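Local coordinates for flavin-nucleotide-binding protein (Azotobacter vinelandii, PDB 6RK0), which binds FAD and heme b and probably works as a low-potential terminal oxidase associated with the iron-only nitrogenase, at residues A14-D17 against R18-V21; L27-D31 against Q32-K36. All coordinates share one frame; numbering follows the deposited sequence.

How the interactions relate
The two contacts follow one another in the N-terminal part of the chain, their centres about 12 Å apart and on the same side of the molecule's centre. Interaction 1 is a tight turn in the loop before strand 28-29; interaction 2 begins on that strand, which pairs antiparallel with strand 169-174, and runs into helix 32-40. Tyr30 ties them together: its OH lies 2.8 Å from Val21 N, a probable hydrogen bond, while its ring atom CE1 packs 3.6 Å from Ala14 CB. The turn that meets the adenosine ribose of FAD is thereby braced against the strand-to-helix junction that follows it.

Interaction 1: A14-D17 against R18-V21; sequences APSD and RTHV. With FAD (flavin-adenine dinucleotide), chain G.
Ser16 and Thr19 face each other through their hydroxyls, Ser16 OG lying 2.8 Å from Thr19 OG1 at the heart of a tight turn. Thr19 places OG1 between its backbone N and carbonyl carbon (chi1 54°), which points it back at Ser16 and puts it near both Ser16 OG and Ser16 O, the latter 3.1 Å away. Two backbone bonds close the turn: Thr19 N donates to Ser16 O at 3.2 Å with an N-H...O angle of 145°, and His20 N donates to Asp17 O at 3.1 Å with a straighter 162°. Ser16 OG has a further partner in Glu168, whose carboxylate also forms a salt bridge with Arg18 NE; Arg18 NH1 pairs in addition with Asp87, so the extended arginine chain leads away from the turn to two acids.

Ala14 CB rests 3.6 Å from His20 CA. One water joins the same two residues, accepting from Ala14 N and lying in the ring plane at the edge of His20, 3.0 Å from ND1. Pro15 presents the CG and CD side of its ring to Thr19 OG1, its side chain crossing that of Thr19 at about a right angle.

With Thr19 N and His20 N bonded inside the turn, Arg18 O is turned to the cofactor: it accepts from the ribose hydroxyl O3B of FAD at 2.8 Å, with O2B contributing only a weak bond. This chemistry is consistent with the adenosine ribose being held through a backbone acceptor, while the arginine side chain serves Glu168 and Asp87.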
# COMPACT_ATOMS: atom_id res chain seq x y z
N ALA A 14 -0.71 6.30 -23.65
CA ALA A 14 -0.98 5.09 -22.91
C ALA A 14 -0.80 3.86 -23.80
O ALA A 14 -1.10 3.90 -25.00
CB ALA A 14 -2.40 5.12 -22.38
N PRO A 15 -0.33 2.75 -23.24
CA PRO A 15 -0.14 1.54 -24.07
C PRO A 15 -1.42 0.84 -24.46
O PRO A 15 -1.40 0.01 -25.38
CB PRO A 15 0.77 0.64 -23.20
CG PRO A 15 0.52 1.10 -21.83
CD PRO A 15 0.24 2.60 -21.89
N SER A 16 -2.54 1.18 -23.81
CA SER A 16 -3.83 0.58 -24.13
C SER A 16 -4.93 1.53 -23.70
O SER A 16 -4.71 2.39 -22.84
CB SER A 16 -4.01 -0.77 -23.46
OG SER A 16 -4.04 -0.58 -22.06
N ASP A 17 -6.15 1.33 -24.22
CA ASP A 17 -7.27 2.14 -23.74
C ASP A 17 -7.47 1.97 -22.25
O ASP A 17 -7.74 2.95 -21.54
CB ASP A 17 -8.58 1.76 -24.47
CG ASP A 17 -8.61 2.19 -25.90
OD1 ASP A 17 -7.74 2.98 -26.35
OD2 ASP A 17 -9.53 1.73 -26.59
N ARG A 18 -7.32 0.75 -21.73
CA ARG A 18 -7.64 0.54 -20.32
C ARG A 18 -6.58 1.07 -19.37
O ARG A 18 -6.86 1.15 -18.17
CB ARG A 18 -8.00 -0.91 -20.04
CG ARG A 18 -6.87 -1.84 -20.18
CD ARG A 18 -7.30 -3.25 -19.81
NE ARG A 18 -6.18 -4.15 -19.92
CZ ARG A 18 -6.27 -5.47 -19.77
NH1 ARG A 18 -7.41 -6.08 -19.42
NH2 ARG A 18 -5.19 -6.21 -19.97
N THR A 19 -5.42 1.50 -19.89
CA THR A 19 -4.41 2.17 -19.09
C THR A 19 -4.33 3.66 -19.33
O THR A 19 -3.42 4.31 -18.83
CB THR A 19 -3.02 1.53 -19.25
OG1 THR A 19 -2.67 1.46 -20.64
CG2 THR A 19 -2.95 0.15 -18.59
N HIS A 20 -5.31 4.23 -20.03
CA HIS A 20 -5.28 5.66 -20.32
C HIS A 20 -5.76 6.47 -19.11
O HIS A 20 -6.94 6.39 -18.74
CB HIS A 20 -6.14 5.96 -21.55
CG HIS A 20 -6.28 7.42 -21.83
ND1 HIS A 20 -5.23 8.22 -22.23
CD2 HIS A 20 -7.34 8.25 -21.67
CE1 HIS A 20 -5.66 9.46 -22.40
NE2 HIS A 20 -6.93 9.50 -22.03
N VAL A 21 -4.85 7.23 -18.49
CA VAL A 21 -5.19 8.08 -17.35
C VAL A 21 -6.10 9.20 -17.85
O VAL A 21 -5.72 9.99 -18.74
CB VAL A 21 -3.91 8.64 -16.72
CG1 VAL A 21 -4.23 9.62 -15.60
CG2 VAL A 21 -3.02 7.54 -16.20
PA FAD G . -9.15 7.11 -14.31
O1A FAD G . -8.33 8.22 -14.85
O2A FAD G . -10.58 7.02 -14.73
O5B FAD G . -8.42 5.72 -14.57
C5B FAD G . -8.09 5.35 -15.93
C4B FAD G . -6.77 4.62 -15.93
O4B FAD G . -5.75 5.49 -15.39
C3B FAD G . -6.69 3.38 -15.05
O3B FAD G . -7.32 2.26 -15.64
C2B FAD G . -5.19 3.25 -14.83
O2B FAD G . -4.61 2.59 -15.93
C1B FAD G . -4.75 4.72 -14.76
N9A FAD G . -4.61 5.20 -13.39
C8A FAD G . -5.57 5.75 -12.58
N7A FAD G . -5.14 6.02 -11.38
C5A FAD G . -3.82 5.62 -11.38
C6A FAD G . -2.81 5.64 -10.39
N6A FAD G . -2.99 6.07 -9.13
N1A FAD G . -1.59 5.15 -10.73
C2A FAD G . -1.40 4.69 -11.97
N3A FAD G . -2.27 4.61 -12.98
C4A FAD G . -3.47 5.12 -12.62
N1 FAD G . -7.61 9.68 -5.41
C2 FAD G . -8.73 10.19 -4.81
O2 FAD G . -9.76 10.45 -5.46
N3 FAD G . -8.75 10.39 -3.45
C4 FAD G . -7.71 10.13 -2.61
O4 FAD G . -7.82 10.28 -1.39
C4X FAD G . -6.52 9.65 -3.27
N5 FAD G . -5.43 9.40 -2.51
C5X FAD G . -4.31 8.85 -3.15
C6 FAD G . -3.19 8.51 -2.38
C7 FAD G . -2.06 7.93 -2.96
C7M FAD G . -0.86 7.60 -2.11
C8 FAD G . -2.07 7.68 -4.35
C8M FAD G . -0.92 6.99 -5.01
C9 FAD G . -3.17 8.05 -5.12
C9A FAD G . -4.30 8.60 -4.54
N10 FAD G . -5.43 8.99 -5.29
C10 FAD G . -6.58 9.43 -4.67
C1' FAD G . -5.49 8.81 -6.75
C2' FAD G . -6.19 7.52 -7.14
O2' FAD G . -5.28 6.43 -7.03
C3' FAD G . -6.70 7.60 -8.58
O3' FAD G . -5.62 7.88 -9.45
C4' FAD G . -7.79 8.65 -8.76
O4' FAD G . -8.80 8.47 -7.76
C5' FAD G . -8.44 8.53 -10.11
O5' FAD G . -8.92 7.18 -10.30
P FAD G . -9.91 6.81 -11.47
O1P FAD G . -11.13 7.69 -11.46
O2P FAD G . -10.12 5.30 -11.41
O3P FAD G . -9.00 7.16 -12.73
O HOH W 1 -2.54 8.48 -23.42

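Interaction 2: L27-D31 against Q32-K36; sequences LARYD and QETVK
Asp31 OD2 is gripped by two groups of Thr34: the hydroxyl OG1 donates to it at 2.7 Å, and the backbone N at 3.1 Å. Both arrive from the same face of the carboxylate, but at different heights, OG1 on the syn side and only 20° out of the plane, the amide well above it. A water adds a third donor to OD2 and also donates to Glu33 OE1, bridging two carboxylates that are not in direct contact. Asp31 holds its carboxylate between its own N and carbonyl carbon (chi1 54°), which brings OD2 to Thr34 N and OG1.

Arg29 takes the other oxygen. Its NE donates to Asp31 OD1 at 2.9 Å in a nearly straight bond (169°), with OD1 in the guanidinium plane and approached on its syn side, tilted somewhat out of the carboxylate plane; the NH2 bonds to the two oxygens are weak. Bends at chi2 and chi3 curl the arginine chain round to this position, while its CB packs 3.9 Å from Thr34 CG2. The salt bridge and the threonine bonds together probably favour the charged carboxylate and restrict its rotation.

The backbone continues the hold: Val35 N donates to Asp31 O at 3.1 Å. Another water links Tyr30 O to Gln32 NE2, which also donates to Ile166 O, and Val35 packs on Ala169 and Cys171 of strand 169-174. Asp31 is thus an N-cap aspartate, its side chain receiving the amide three residues on, at the point where strand 28-29 gives way to helix 32-40 beside the antiparallel sheet of this pyridoxamine 5'-phosphate oxidase-like, FMN-binding-type fold.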
# COMPACT_ATOMS: atom_id res chain seq x y z
N LEU A 27 -0.63 14.40 -14.67
CA LEU A 27 0.28 13.66 -13.79
C LEU A 27 0.71 12.32 -14.36
O LEU A 27 1.52 11.62 -13.75
CB LEU A 27 -0.35 13.46 -12.43
CG LEU A 27 -0.70 14.75 -11.71
CD1 LEU A 27 -1.31 14.35 -10.33
CD2 LEU A 27 0.44 15.71 -11.56
N ALA A 28 0.13 11.91 -15.49
CA ALA A 28 0.39 10.58 -16.03
C ALA A 28 1.80 10.49 -16.61
O ALA A 28 2.32 11.44 -17.21
CB ALA A 28 -0.58 10.27 -17.15
N ARG A 29 2.40 9.32 -16.47
CA ARG A 29 3.66 8.97 -17.14
C ARG A 29 3.52 7.55 -17.64
O ARG A 29 3.07 6.67 -16.90
CB ARG A 29 4.86 9.06 -16.18
CG ARG A 29 5.08 10.42 -15.60
CD ARG A 29 5.71 11.35 -16.60
NE ARG A 29 7.03 10.89 -17.05
CZ ARG A 29 8.17 11.57 -16.91
NH1 ARG A 29 8.20 12.75 -16.29
NH2 ARG A 29 9.28 11.05 -17.39
N TYR A 30 3.93 7.32 -18.88
CA TYR A 30 3.88 6.00 -19.48
C TYR A 30 5.25 5.48 -19.88
O TYR A 30 5.36 4.32 -20.31
CB TYR A 30 2.96 5.99 -20.71
CG TYR A 30 1.57 6.48 -20.40
CD1 TYR A 30 0.66 5.68 -19.70
CD2 TYR A 30 1.16 7.73 -20.81
CE1 TYR A 30 -0.64 6.12 -19.42
CE2 TYR A 30 -0.12 8.19 -20.53
CZ TYR A 30 -1.01 7.36 -19.85
OH TYR A 30 -2.30 7.77 -19.60
N ASP A 31 6.28 6.33 -19.80
CA ASP A 31 7.61 5.90 -20.21
C ASP A 31 8.13 4.80 -19.30
O ASP A 31 7.95 4.83 -18.07
CB ASP A 31 8.56 7.09 -20.19
CG ASP A 31 8.57 7.82 -18.87
OD1 ASP A 31 7.52 8.39 -18.47
OD2 ASP A 31 9.62 7.78 -18.20
N GLN A 32 8.80 3.84 -19.91
CA GLN A 32 9.27 2.69 -19.14
C GLN A 32 10.35 3.08 -18.13
O GLN A 32 10.48 2.41 -17.10
CB GLN A 32 9.54 1.52 -20.08
CG GLN A 32 8.19 0.88 -20.71
CD GLN A 32 7.41 -0.10 -19.75
OE1 GLN A 32 8.04 -1.01 -19.21
NE2 GLN A 32 6.05 0.07 -19.55
N GLU A 33 11.08 4.19 -18.33
CA GLU A 33 12.02 4.63 -17.31
C GLU A 33 11.31 4.94 -16.00
O GLU A 33 11.78 4.56 -14.92
CB GLU A 33 12.79 5.85 -17.81
CG GLU A 33 13.81 6.33 -16.83
CD GLU A 33 14.62 7.50 -17.35
OE1 GLU A 33 14.62 7.76 -18.59
OE2 GLU A 33 15.27 8.17 -16.52
N THR A 34 10.17 5.63 -16.07
CA THR A 34 9.40 5.94 -14.87
C THR A 34 8.79 4.67 -14.27
O THR A 34 8.83 4.48 -13.05
CB THR A 34 8.34 6.99 -15.16
OG1 THR A 34 8.98 8.20 -15.61
CG2 THR A 34 7.52 7.29 -13.89
N VAL A 35 8.23 3.81 -15.11
CA VAL A 35 7.67 2.55 -14.62
C VAL A 35 8.70 1.81 -13.79
O VAL A 35 8.46 1.39 -12.66
CB VAL A 35 7.16 1.69 -15.80
CG1 VAL A 35 6.77 0.30 -15.37
CG2 VAL A 35 6.02 2.40 -16.54
N LYS A 36 9.89 1.60 -14.39
CA LYS A 36 10.96 0.87 -13.71
C LYS A 36 11.43 1.58 -12.45
O LYS A 36 11.72 0.93 -11.44
CB LYS A 36 12.14 0.63 -14.67
CG LYS A 36 11.80 -0.34 -15.76
CD LYS A 36 12.98 -0.51 -16.73
CE LYS A 36 12.66 -1.52 -17.82
NZ LYS A 36 13.88 -1.73 -18.65
O HOH W 2 3.78 2.08 -20.08
O HOH W 3 12.02 8.54 -19.90